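Local atomic coordinates of DNA-binding protein reb1 (Schizosaccharomyces pombe, PDB entry 5EYB), a protein that binds specific DNA sites in and near the ribosomal RNA genes, including the replication fork barrier, and acts in terminating transcription by RNA polymerase I. Residues Q128-K133 and H160-Y165; D20-R25 and K58-E63; V101-I106 and K147-R152. One frame throughout, in Å; residues are numbered along the deposited sequence.

Contact 1 of 3, residues Q128-K133 and H160-Y165; sequences QIWAGK and HVRRAY. With nucleotides of chain B; nucleotides of chain C.
The indole NE1 of Trp130 hydrogen-bonds to the carbonyl O of Arg162 over 2.9 Å, and more weakly to Tyr165 O. Both acceptors lie in the indole plane at its edge, at the C-terminal end of helix 154-164 in the second Myb-associated domain, a helix-turn-helix relative. Trp130 itself is the first residue to leave helical geometry after helix 122-129, so the pairing joins two helix ends. Arg162 also uses its side chain: its guanidinium lies over one face of the indole in a cation-pi contact, CZ standing 4.0 Å from the centroid of the six-membered ring and 8° off its normal. A bend at chi3 (60°) turns NE out of the line of the chain, and the guanidinium plane ends 30° from that of the indole. An alanine in place of Trp130 would probably leave Arg162 O without this donor and the guanidinium without the surface it rests on, free to turn. Ile129 CG2 packs on Arg162 CG at 3.6 Å, the two side chains crossing obliquely, and Ile138 and Tyr142 of helix 136-147 extend this apolar layer. On the DNA side, His160 ND1 donates to OP1 of DC16 of chain C over 2.6 Å, while C5 of the same nucleotide sits over the centre of one face of the Arg163 guanidinium. A water donates to Ile129 O and to OP2 of DG8 of chain B, and accepts weakly from Arg162 NH1.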
loop_
_atom_site.group_PDB
_atom_site.type_symbol
_atom_site.label_atom_id
_atom_site.label_comp_id
_atom_site.label_asym_id
_atom_site.label_seq_id
_atom_site.Cartn_x
_atom_site.Cartn_y
_atom_site.Cartn_z
ATOM N N GLN A 128 8.851 18.936 23.418
ATOM C CA GLN A 128 8.065 20.158 23.536
ATOM C C GLN A 128 6.961 20.210 22.483
ATOM O O GLN A 128 5.879 20.740 22.735
ATOM C CB GLN A 128 8.967 21.386 23.422
ATOM C CG GLN A 128 9.859 21.599 24.631
ATOM C CD GLN A 128 9.065 21.795 25.908
ATOM O OE1 GLN A 128 8.221 22.686 25.997
ATOM N NE2 GLN A 128 9.328 20.956 26.903
ATOM N N ILE A 129 7.235 19.659 21.304
ATOM C CA ILE A 129 6.218 19.546 20.267
ATOM C C ILE A 129 5.076 18.673 20.772
ATOM O O ILE A 129 3.900 18.997 20.593
ATOM C CB ILE A 129 6.788 18.944 18.963
ATOM C CG1 ILE A 129 7.783 19.901 18.306
ATOM C CG2 ILE A 129 5.672 18.621 17.990
ATOM C CD1 ILE A 129 7.149 21.116 17.682
ATOM N N TRP A 130 5.438 17.573 21.426
ATOM C CA TRP A 130 4.469 16.581 21.880
ATOM C C TRP A 130 4.080 16.728 23.354
ATOM O O TRP A 130 3.498 15.818 23.937
ATOM C CB TRP A 130 5.019 15.174 21.637
ATOM C CG TRP A 130 4.985 14.761 20.206
ATOM C CD1 TRP A 130 5.935 15.005 19.257
ATOM C CD2 TRP A 130 3.944 14.025 19.554
ATOM N NE1 TRP A 130 5.548 14.467 18.053
ATOM C CE2 TRP A 130 4.329 13.862 18.210
ATOM C CE3 TRP A 130 2.725 13.493 19.978
ATOM C CZ2 TRP A 130 3.536 13.185 17.287
ATOM C CZ3 TRP A 130 1.941 12.823 19.062
ATOM C CH2 TRP A 130 2.349 12.674 17.730
ATOM N N ALA A 131 4.390 17.875 23.949
ATOM C CA ALA A 131 4.111 18.092 25.367
ATOM C C ALA A 131 2.659 18.486 25.627
ATOM O O ALA A 131 2.398 19.482 26.300
ATOM C CB ALA A 131 5.044 19.154 25.926
ATOM N N GLY A 132 1.721 17.704 25.099
ATOM C CA GLY A 132 0.305 17.983 25.275
ATOM C C GLY A 132 -0.102 19.321 24.686
ATOM O O GLY A 132 -0.606 19.390 23.567
ATOM N N LYS A 133 0.118 20.389 25.448
ATOM C CA LYS A 133 -0.121 21.745 24.967
ATOM C C LYS A 133 1.207 22.473 24.780
ATOM O O LYS A 133 1.858 22.848 25.754
ATOM C CB LYS A 133 -1.020 22.521 25.935
ATOM C CG LYS A 133 -2.364 21.861 26.216
ATOM C CD LYS A 133 -3.210 21.721 24.956
ATOM C CE LYS A 133 -4.520 20.999 25.253
ATOM N NZ LYS A 133 -5.406 20.891 24.059
ATOM N N HIS A 160 2.926 16.996 9.679
ATOM C CA HIS A 160 4.203 16.511 9.177
ATOM C C HIS A 160 5.312 16.646 10.212
ATOM O O HIS A 160 6.033 15.689 10.485
ATOM C CB HIS A 160 4.590 17.270 7.911
ATOM C CG HIS A 160 5.924 16.881 7.362
ATOM N ND1 HIS A 160 6.083 15.863 6.447
ATOM C CD2 HIS A 160 7.166 17.359 7.613
ATOM C CE1 HIS A 160 7.365 15.738 6.148
ATOM N NE2 HIS A 160 8.043 16.633 6.845
ATOM N N VAL A 161 5.436 17.842 10.783
ATOM C CA VAL A 161 6.478 18.132 11.758
ATOM C C VAL A 161 6.385 17.206 12.968
ATOM O O VAL A 161 7.394 16.663 13.424
ATOM C CB VAL A 161 6.411 19.600 12.230
ATOM C CG1 VAL A 161 7.329 19.827 13.422
ATOM C CG2 VAL A 161 6.768 20.542 11.088
ATOM N N ARG A 162 5.170 17.019 13.472
ATOM C CA ARG A 162 4.940 16.158 14.629
ATOM C C ARG A 162 5.358 14.717 14.350
ATOM O O ARG A 162 6.012 14.082 15.178
ATOM C CB ARG A 162 3.470 16.211 15.045
ATOM C CG ARG A 162 3.095 17.495 15.759
ATOM C CD ARG A 162 1.595 17.703 15.794
ATOM N NE ARG A 162 0.876 16.636 16.484
ATOM C CZ ARG A 162 0.777 16.529 17.806
ATOM N NH1 ARG A 162 1.367 17.416 18.597
ATOM N NH2 ARG A 162 0.093 15.525 18.339
ATOM N N ARG A 163 4.989 14.213 13.176
ATOM C CA ARG A 163 5.328 12.851 12.795
ATOM C C ARG A 163 6.834 12.711 12.588
ATOM O O ARG A 163 7.427 11.702 12.970
ATOM C CB ARG A 163 4.570 12.440 11.530
ATOM C CG ARG A 163 4.643 10.954 11.223
ATOM C CD ARG A 163 3.557 10.519 10.246
ATOM N NE ARG A 163 2.225 10.493 10.850
ATOM C CZ ARG A 163 1.315 11.453 10.704
ATOM N NH1 ARG A 163 1.587 12.525 9.972
ATOM N NH2 ARG A 163 0.128 11.343 11.289
ATOM N N ALA A 164 7.448 13.736 12.006
ATOM C CA ALA A 164 8.871 13.702 11.681
ATOM C C ALA A 164 9.739 13.975 12.900
ATOM O O ALA A 164 10.883 13.530 12.965
ATOM C CB ALA A 164 9.187 14.705 10.581
ATOM N N TYR A 165 9.195 14.719 13.857
ATOM C CA TYR A 165 9.921 15.044 15.080
ATOM C C TYR A 165 9.139 14.598 16.305
ATOM O O TYR A 165 8.294 15.329 16.818
ATOM C CB TYR A 165 10.216 16.543 15.152
ATOM C CG TYR A 165 11.076 17.036 14.013
ATOM C CD1 TYR A 165 10.506 17.459 12.820
ATOM C CD2 TYR A 165 12.459 17.069 14.127
ATOM C CE1 TYR A 165 11.290 17.902 11.771
ATOM C CE2 TYR A 165 13.251 17.513 13.086
ATOM C CZ TYR A 165 12.662 17.927 11.910
ATOM O OH TYR A 165 13.448 18.371 10.871
ATOM P P DG B 8 -0.388 21.577 20.351
ATOM O OP1 DG B 8 0.232 21.655 21.692
ATOM O OP2 DG B 8 0.419 21.151 19.188
ATOM O "O5'" DG B 8 -1.660 20.616 20.440
ATOM C "C5'" DG B 8 -2.659 20.874 21.408
ATOM C "C4'" DG B 8 -3.549 19.660 21.623
ATOM O "O4'" DG B 8 -4.713 19.740 20.762
ATOM C "C3'" DG B 8 -2.907 18.304 21.353
ATOM O "O3'" DG B 8 -3.376 17.372 22.322
ATOM C "C2'" DG B 8 -3.400 17.962 19.944
ATOM C "C1'" DG B 8 -4.784 18.603 19.924
ATOM N N9 DG B 8 -5.209 19.059 18.603
ATOM C C8 DG B 8 -4.482 19.816 17.715
ATOM N N7 DG B 8 -5.129 20.096 16.619
ATOM C C5 DG B 8 -6.370 19.494 16.792
ATOM C C6 DG B 8 -7.495 19.458 15.932
ATOM O O6 DG B 8 -7.623 19.967 14.811
ATOM N N1 DG B 8 -8.547 18.744 16.490
ATOM C C2 DG B 8 -8.520 18.137 17.721
ATOM N N2 DG B 8 -9.636 17.491 18.085
ATOM N N3 DG B 8 -7.473 18.162 18.539
ATOM C C4 DG B 8 -6.437 18.857 18.010
ATOM P P DC C 16 3.862 12.939 5.958
ATOM O OP1 DC C 16 4.708 13.959 5.304
ATOM O OP2 DC C 16 3.709 12.938 7.430
ATOM O "O5'" DC C 16 2.399 13.028 5.336
ATOM C "C5'" DC C 16 2.208 12.836 3.955
ATOM C "C4'" DC C 16 0.735 12.904 3.627
ATOM O "O4'" DC C 16 0.066 11.750 4.202
ATOM C "C3'" DC C 16 0.019 14.139 4.188
ATOM O "O3'" DC C 16 -0.796 14.734 3.202
ATOM C "C2'" DC C 16 -0.821 13.581 5.326
ATOM C "C1'" DC C 16 -1.112 12.176 4.839
ATOM N N1 DC C 16 -1.421 11.248 5.942
ATOM C C2 DC C 16 -2.690 10.676 6.026
ATOM O O2 DC C 16 -3.525 10.937 5.155
ATOM N N3 DC C 16 -2.964 9.840 7.057
ATOM C C4 DC C 16 -2.029 9.587 7.976
ATOM N N4 DC C 16 -2.341 8.756 8.977
ATOM C C5 DC C 16 -0.735 10.174 7.910
ATOM C C6 DC C 16 -0.481 10.999 6.892
HETATM O O HOH W 1 2.774 20.480 18.381
#

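Contact 2 of 3, residues D20-R25 and K58-E63; sequences DYLERR and KLLVQE
Helices 16-32 and 51-63 run nearly antiparallel where residues 20-25 face 58-63, with 151° between their directions and short-segment axes 12.1 Å apart at closest approach. At this wide spacing the backbones stay apart, Leu22 and Leu60 having the nearest CA atoms, and side chains bridge the interval within the first Myb-associated domain. Leu60 is the central piece. Its CD1 meets Leu22 CD1 at 3.7 Å, the two side chains crossing at about a right angle, and its CD2 reaches Tyr21 CE2 at 3.8 Å, oblique to the phenol ring. Arg25 contributes its aliphatic part, CG lying 4.1 Å from Leu60 CD2 as the two chains slide past each other in opposite directions. Tyr21 carries CG anti to its backbone N (chi1 175°), and its ring extends across the gap until OH meets CB and CG of Glu63. Leu59 CD2 approaches the same hydroxyl at 3.7 Å from a more exposed position. Ile72 of helix 69-79 also packs on Leu60 and brings a third helix to the interface. The chemistry is therefore graded: leucine methyls meet on the buried side, whereas on the more exposed side the phenol hydroxyl meets the aliphatic part of Glu63, with the Arg25 guanidinium nearby. Arg25 NH2 and Glu63 OE2 remain 5.8 Å apart, so any attraction between these opposite charges is probably long-range and modest.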
loop_
_atom_site.group_PDB
_atom_site.type_symbol
_atom_site.label_atom_id
_atom_site.label_comp_id
_atom_site.label_asym_id
_atom_site.label_seq_id
_atom_site.Cartn_x
_atom_site.Cartn_y
_atom_site.Cartn_z
ATOM N N ASP A 20 20.893 13.653 -3.765
ATOM C CA ASP A 20 22.184 14.316 -3.908
ATOM C C ASP A 20 23.314 13.298 -3.956
ATOM O O ASP A 20 24.292 13.484 -4.679
ATOM C CB ASP A 20 22.413 15.307 -2.764
ATOM C CG ASP A 20 21.557 16.551 -2.893
ATOM O OD1 ASP A 20 21.179 16.897 -4.032
ATOM O OD2 ASP A 20 21.263 17.186 -1.857
ATOM N N TYR A 21 23.175 12.222 -3.188
ATOM C CA TYR A 21 24.169 11.157 -3.196
ATOM C C TYR A 21 24.200 10.454 -4.549
ATOM O O TYR A 21 25.268 10.198 -5.104
ATOM C CB TYR A 21 23.889 10.144 -2.085
ATOM C CG TYR A 21 24.812 8.947 -2.124
ATOM C CD1 TYR A 21 26.129 9.050 -1.698
ATOM C CD2 TYR A 21 24.369 7.715 -2.591
ATOM C CE1 TYR A 21 26.980 7.962 -1.735
ATOM C CE2 TYR A 21 25.212 6.621 -2.631
ATOM C CZ TYR A 21 26.516 6.750 -2.202
ATOM O OH TYR A 21 27.363 5.667 -2.239
ATOM N N LEU A 22 23.019 10.151 -5.074
ATOM C CA LEU A 22 22.898 9.469 -6.354
ATOM C C LEU A 22 23.513 10.297 -7.475
ATOM O O LEU A 22 24.305 9.791 -8.267
ATOM C CB LEU A 22 21.431 9.176 -6.666
ATOM C CG LEU A 22 21.185 8.177 -7.795
ATOM C CD1 LEU A 22 21.753 6.819 -7.413
ATOM C CD2 LEU A 22 19.701 8.074 -8.112
ATOM N N GLU A 23 23.142 11.571 -7.529
ATOM C CA GLU A 23 23.633 12.475 -8.560
ATOM C C GLU A 23 25.152 12.620 -8.504
ATOM O O GLU A 23 25.818 12.624 -9.539
ATOM C CB GLU A 23 22.968 13.847 -8.425
ATOM N N ARG A 24 25.694 12.734 -7.294
ATOM C CA ARG A 24 27.138 12.860 -7.105
ATOM C C ARG A 24 27.860 11.585 -7.529
ATOM O O ARG A 24 28.880 11.635 -8.215
ATOM C CB ARG A 24 27.469 13.183 -5.644
ATOM C CG ARG A 24 28.964 13.294 -5.362
ATOM C CD ARG A 24 29.282 13.139 -3.877
ATOM N NE ARG A 24 30.723 13.082 -3.630
ATOM C CZ ARG A 24 31.275 12.814 -2.449
ATOM N NH1 ARG A 24 30.509 12.573 -1.394
ATOM N NH2 ARG A 24 32.594 12.783 -2.324
ATOM N N ARG A 25 27.319 10.444 -7.117
ATOM C CA ARG A 25 27.904 9.152 -7.444
ATOM C C ARG A 25 27.830 8.898 -8.945
ATOM O O ARG A 25 28.646 8.167 -9.505
ATOM C CB ARG A 25 27.191 8.034 -6.679
ATOM C CG ARG A 25 28.030 6.784 -6.479
ATOM C CD ARG A 25 29.354 7.124 -5.822
ATOM N NE ARG A 25 29.169 7.893 -4.595
ATOM C CZ ARG A 25 30.150 8.517 -3.951
ATOM N NH1 ARG A 25 31.391 8.468 -4.420
ATOM N NH2 ARG A 25 29.892 9.196 -2.841
ATOM N N LYS A 58 25.525 -2.296 -7.595
ATOM C CA LYS A 58 25.911 -3.149 -6.479
ATOM C C LYS A 58 26.445 -2.321 -5.313
ATOM O O LYS A 58 26.170 -2.622 -4.151
ATOM C CB LYS A 58 26.957 -4.172 -6.924
ATOM C CG LYS A 58 26.463 -5.609 -6.917
ATOM C CD LYS A 58 27.539 -6.576 -7.389
ATOM C CE LYS A 58 27.849 -6.380 -8.864
ATOM N NZ LYS A 58 28.983 -7.235 -9.307
ATOM N N LEU A 59 27.204 -1.277 -5.637
ATOM C CA LEU A 59 27.724 -0.354 -4.634
ATOM C C LEU A 59 26.589 0.412 -3.964
ATOM O O LEU A 59 26.545 0.526 -2.738
ATOM C CB LEU A 59 28.725 0.618 -5.269
ATOM C CG LEU A 59 29.303 1.748 -4.413
ATOM C CD1 LEU A 59 30.753 1.970 -4.778
ATOM C CD2 LEU A 59 28.521 3.042 -4.599
ATOM N N LEU A 60 25.680 0.937 -4.782
ATOM C CA LEU A 60 24.526 1.687 -4.292
ATOM C C LEU A 60 23.697 0.865 -3.315
ATOM O O LEU A 60 23.291 1.361 -2.263
ATOM C CB LEU A 60 23.651 2.139 -5.461
ATOM C CG LEU A 60 24.294 3.115 -6.443
ATOM C CD1 LEU A 60 23.321 3.461 -7.552
ATOM C CD2 LEU A 60 24.760 4.368 -5.719
ATOM N N VAL A 61 23.448 -0.391 -3.674
ATOM C CA VAL A 61 22.679 -1.297 -2.833
ATOM C C VAL A 61 23.335 -1.431 -1.465
ATOM O O VAL A 61 22.658 -1.421 -0.436
ATOM C CB VAL A 61 22.540 -2.689 -3.476
ATOM C CG1 VAL A 61 21.815 -3.639 -2.536
ATOM C CG2 VAL A 61 21.806 -2.588 -4.802
ATOM N N GLN A 62 24.658 -1.539 -1.464
ATOM C CA GLN A 62 25.413 -1.645 -0.223
ATOM C C GLN A 62 25.472 -0.303 0.499
ATOM O O GLN A 62 25.405 -0.246 1.728
ATOM C CB GLN A 62 26.826 -2.155 -0.503
ATOM C CG GLN A 62 27.729 -2.158 0.713
ATOM C CD GLN A 62 29.177 -2.402 0.359
ATOM O OE1 GLN A 62 30.062 -1.654 0.773
ATOM N NE2 GLN A 62 29.430 -3.453 -0.412
ATOM N N GLU A 63 25.591 0.773 -0.271
ATOM C CA GLU A 63 25.735 2.109 0.297
ATOM C C GLU A 63 24.403 2.699 0.754
ATOM O O GLU A 63 24.375 3.638 1.546
ATOM C CB GLU A 63 26.396 3.046 -0.716
ATOM C CG GLU A 63 27.868 2.754 -0.970
ATOM C CD GLU A 63 28.753 3.170 0.185
ATOM O OE1 GLU A 63 28.894 2.383 1.148
ATOM O OE2 GLU A 63 29.310 4.286 0.129
#

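Contact 3 of 3, residues V101-I106 and K147-R152; sequences VQETAI and KKLSHR
The carboxylate of Glu103 is met from both faces of its plane at OE1, by the edges of two flat groups, the His151 imidazole and the Arg152 guanidinium. His151 NE2 donates to OE1 over 3.0 Å from well above the carboxylate plane, 67° out of it, while the oxygen stays close to the imidazole plane. Arg152 approaches from the opposite face and much nearer the plane, gripping side-on: NE donates to OE1 at 3.0 Å and NH2 to OE2 at 2.9 Å, both on the syn side. The guanidinium and carboxylate planes are turned 30° apart, and Phe99 adds a cation-pi contact to Arg152. One face of the imidazole carries Leu149 O, offset toward the rim. His151 holds CG between its backbone N and carbonyl carbon (chi1 56°), within the type I turn from Leu149 to Arg152 that links helix 136-147 to helix 154-164 in the second Myb-associated domain. Farther along helix 101-116 the contact becomes apolar: Ile106 CD1 packs on Leu149 CD2 at 3.9 Å, and Ile106 CG2 lies 4.3 Å from Lys148 CB. Glu103 OE2 also accepts from the backbone N of Ser94 and Gly100, and Arg152 NH1 and NH2 donate to Gly97 O and Asp98 O. The salt bridge ties the inter-helix turn to the buried carboxylate, and the Ser94 and Gly100 bonds tie their backbone to it as well. With so many donors around it, this acid is likely to stay ionised, its charge offset by an arginine that also packs against a DNA phosphate.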
loop_
_atom_site.group_PDB
_atom_site.type_symbol
_atom_site.label_atom_id
_atom_site.label_comp_id
_atom_site.label_asym_id
_atom_site.label_seq_id
_atom_site.Cartn_x
_atom_site.Cartn_y
_atom_site.Cartn_z
ATOM N N VAL A 101 11.325 17.259 -1.577
ATOM C CA VAL A 101 12.654 17.274 -0.977
ATOM C C VAL A 101 13.089 18.675 -0.542
ATOM O O VAL A 101 13.887 18.823 0.382
ATOM C CB VAL A 101 13.703 16.699 -1.950
ATOM C CG1 VAL A 101 13.375 15.251 -2.282
ATOM C CG2 VAL A 101 13.777 17.536 -3.220
ATOM N N GLN A 102 12.559 19.699 -1.203
ATOM C CA GLN A 102 12.905 21.073 -0.862
ATOM C C GLN A 102 12.094 21.547 0.337
ATOM O O GLN A 102 12.544 22.390 1.109
ATOM C CB GLN A 102 12.679 22.005 -2.056
ATOM C CG GLN A 102 13.220 23.415 -1.855
ATOM C CD GLN A 102 14.735 23.452 -1.761
ATOM O OE1 GLN A 102 15.422 22.558 -2.256
ATOM N NE2 GLN A 102 15.264 24.490 -1.121
ATOM N N GLU A 103 10.894 20.997 0.491
ATOM C CA GLU A 103 10.044 21.337 1.625
ATOM C C GLU A 103 10.644 20.800 2.915
ATOM O O GLU A 103 10.721 21.507 3.919
ATOM C CB GLU A 103 8.633 20.786 1.429
ATOM C CG GLU A 103 7.975 21.260 0.154
ATOM C CD GLU A 103 6.528 20.850 0.069
ATOM O OE1 GLU A 103 5.703 21.472 0.765
ATOM O OE2 GLU A 103 6.218 19.907 -0.691
ATOM N N THR A 104 11.075 19.545 2.876
ATOM C CA THR A 104 11.702 18.916 4.029
ATOM C C THR A 104 13.026 19.593 4.359
ATOM O O THR A 104 13.433 19.647 5.518
ATOM C CB THR A 104 11.942 17.420 3.788
ATOM O OG1 THR A 104 12.887 17.255 2.724
ATOM C CG2 THR A 104 10.638 16.722 3.421
ATOM N N ALA A 105 13.693 20.113 3.335
ATOM C CA ALA A 105 14.959 20.809 3.527
ATOM C C ALA A 105 14.734 22.130 4.256
ATOM O O ALA A 105 15.503 22.501 5.146
ATOM C CB ALA A 105 15.645 21.041 2.193
ATOM N N ILE A 106 13.672 22.831 3.874
ATOM C CA ILE A 106 13.286 24.077 4.529
ATOM C C ILE A 106 12.905 23.834 5.986
ATOM O O ILE A 106 13.293 24.594 6.875
ATOM C CB ILE A 106 12.106 24.755 3.800
ATOM C CG1 ILE A 106 12.533 25.221 2.408
ATOM C CG2 ILE A 106 11.579 25.933 4.603
ATOM C CD1 ILE A 106 11.423 25.881 1.624
ATOM N N LYS A 147 4.692 30.371 6.959
ATOM C CA LYS A 147 4.888 31.465 6.014
ATOM C C LYS A 147 5.892 31.084 4.930
ATOM O O LYS A 147 5.791 31.541 3.793
ATOM C CB LYS A 147 5.348 32.731 6.740
ATOM N N LYS A 148 6.853 30.238 5.284
ATOM C CA LYS A 148 7.889 29.831 4.341
ATOM C C LYS A 148 7.437 28.645 3.488
ATOM O O LYS A 148 8.151 28.207 2.583
ATOM C CB LYS A 148 9.182 29.496 5.085
ATOM C CG LYS A 148 9.725 30.655 5.906
ATOM C CD LYS A 148 11.125 30.371 6.424
ATOM C CE LYS A 148 11.626 31.515 7.292
ATOM N NZ LYS A 148 10.777 31.709 8.503
ATOM N N LEU A 149 6.251 28.129 3.788
ATOM C CA LEU A 149 5.621 27.095 2.977
ATOM C C LEU A 149 4.165 27.472 2.746
ATOM O O LEU A 149 3.257 26.685 3.030
ATOM C CB LEU A 149 5.717 25.723 3.652
ATOM C CG LEU A 149 7.095 25.075 3.801
ATOM C CD1 LEU A 149 6.989 23.792 4.610
ATOM C CD2 LEU A 149 7.714 24.799 2.441
ATOM N N SER A 150 3.956 28.684 2.232
ATOM C CA SER A 150 2.626 29.278 2.131
ATOM C C SER A 150 1.737 28.549 1.136
ATOM O O SER A 150 0.513 28.683 1.170
ATOM C CB SER A 150 2.742 30.752 1.750
ATOM O OG SER A 150 3.634 30.918 0.662
ATOM N N HIS A 151 2.360 27.775 0.254
ATOM C CA HIS A 151 1.640 27.039 -0.776
ATOM C C HIS A 151 0.852 25.874 -0.184
ATOM O O HIS A 151 -0.246 25.556 -0.631
ATOM C CB HIS A 151 2.617 26.528 -1.830
ATOM C CG HIS A 151 3.718 25.687 -1.266
ATOM N ND1 HIS A 151 4.900 26.222 -0.802
ATOM C CD2 HIS A 151 3.810 24.349 -1.076
ATOM C CE1 HIS A 151 5.677 25.250 -0.359
ATOM N NE2 HIS A 151 5.038 24.104 -0.514
ATOM N N ARG A 152 1.422 25.236 0.827
ATOM C CA ARG A 152 0.781 24.094 1.456
ATOM C C ARG A 152 -0.023 24.530 2.675
ATOM O O ARG A 152 0.381 25.446 3.394
ATOM C CB ARG A 152 1.824 23.053 1.851
ATOM C CG ARG A 152 1.240 21.752 2.364
ATOM C CD ARG A 152 2.331 20.847 2.892
ATOM N NE ARG A 152 3.177 20.316 1.827
ATOM C CZ ARG A 152 2.991 19.133 1.251
ATOM N NH1 ARG A 152 1.991 18.355 1.642
ATOM N NH2 ARG A 152 3.805 18.725 0.287
#

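In the fold
Contacts 1 and 3 belong to the second Myb-associated domain, contact 2 to the first. The segments of contacts 1 and 3 alternate along the chain, and the two touch where His160 NE2 packs on Thr104 CG2. Helix 154-164 carries one side of contact 1 and begins just after the turn of contact 3. Contact 1 is buried; contacts 2 and 3 are only partly so. Their chemistry differs accordingly: an arginine-indole cation-pi contact beside phosphates in contact 1, a buried ion pair fastening loops to a helix in contact 3, and mainly apolar helix packing in contact 2, whose centre lies about 32 Å from that of contact 1.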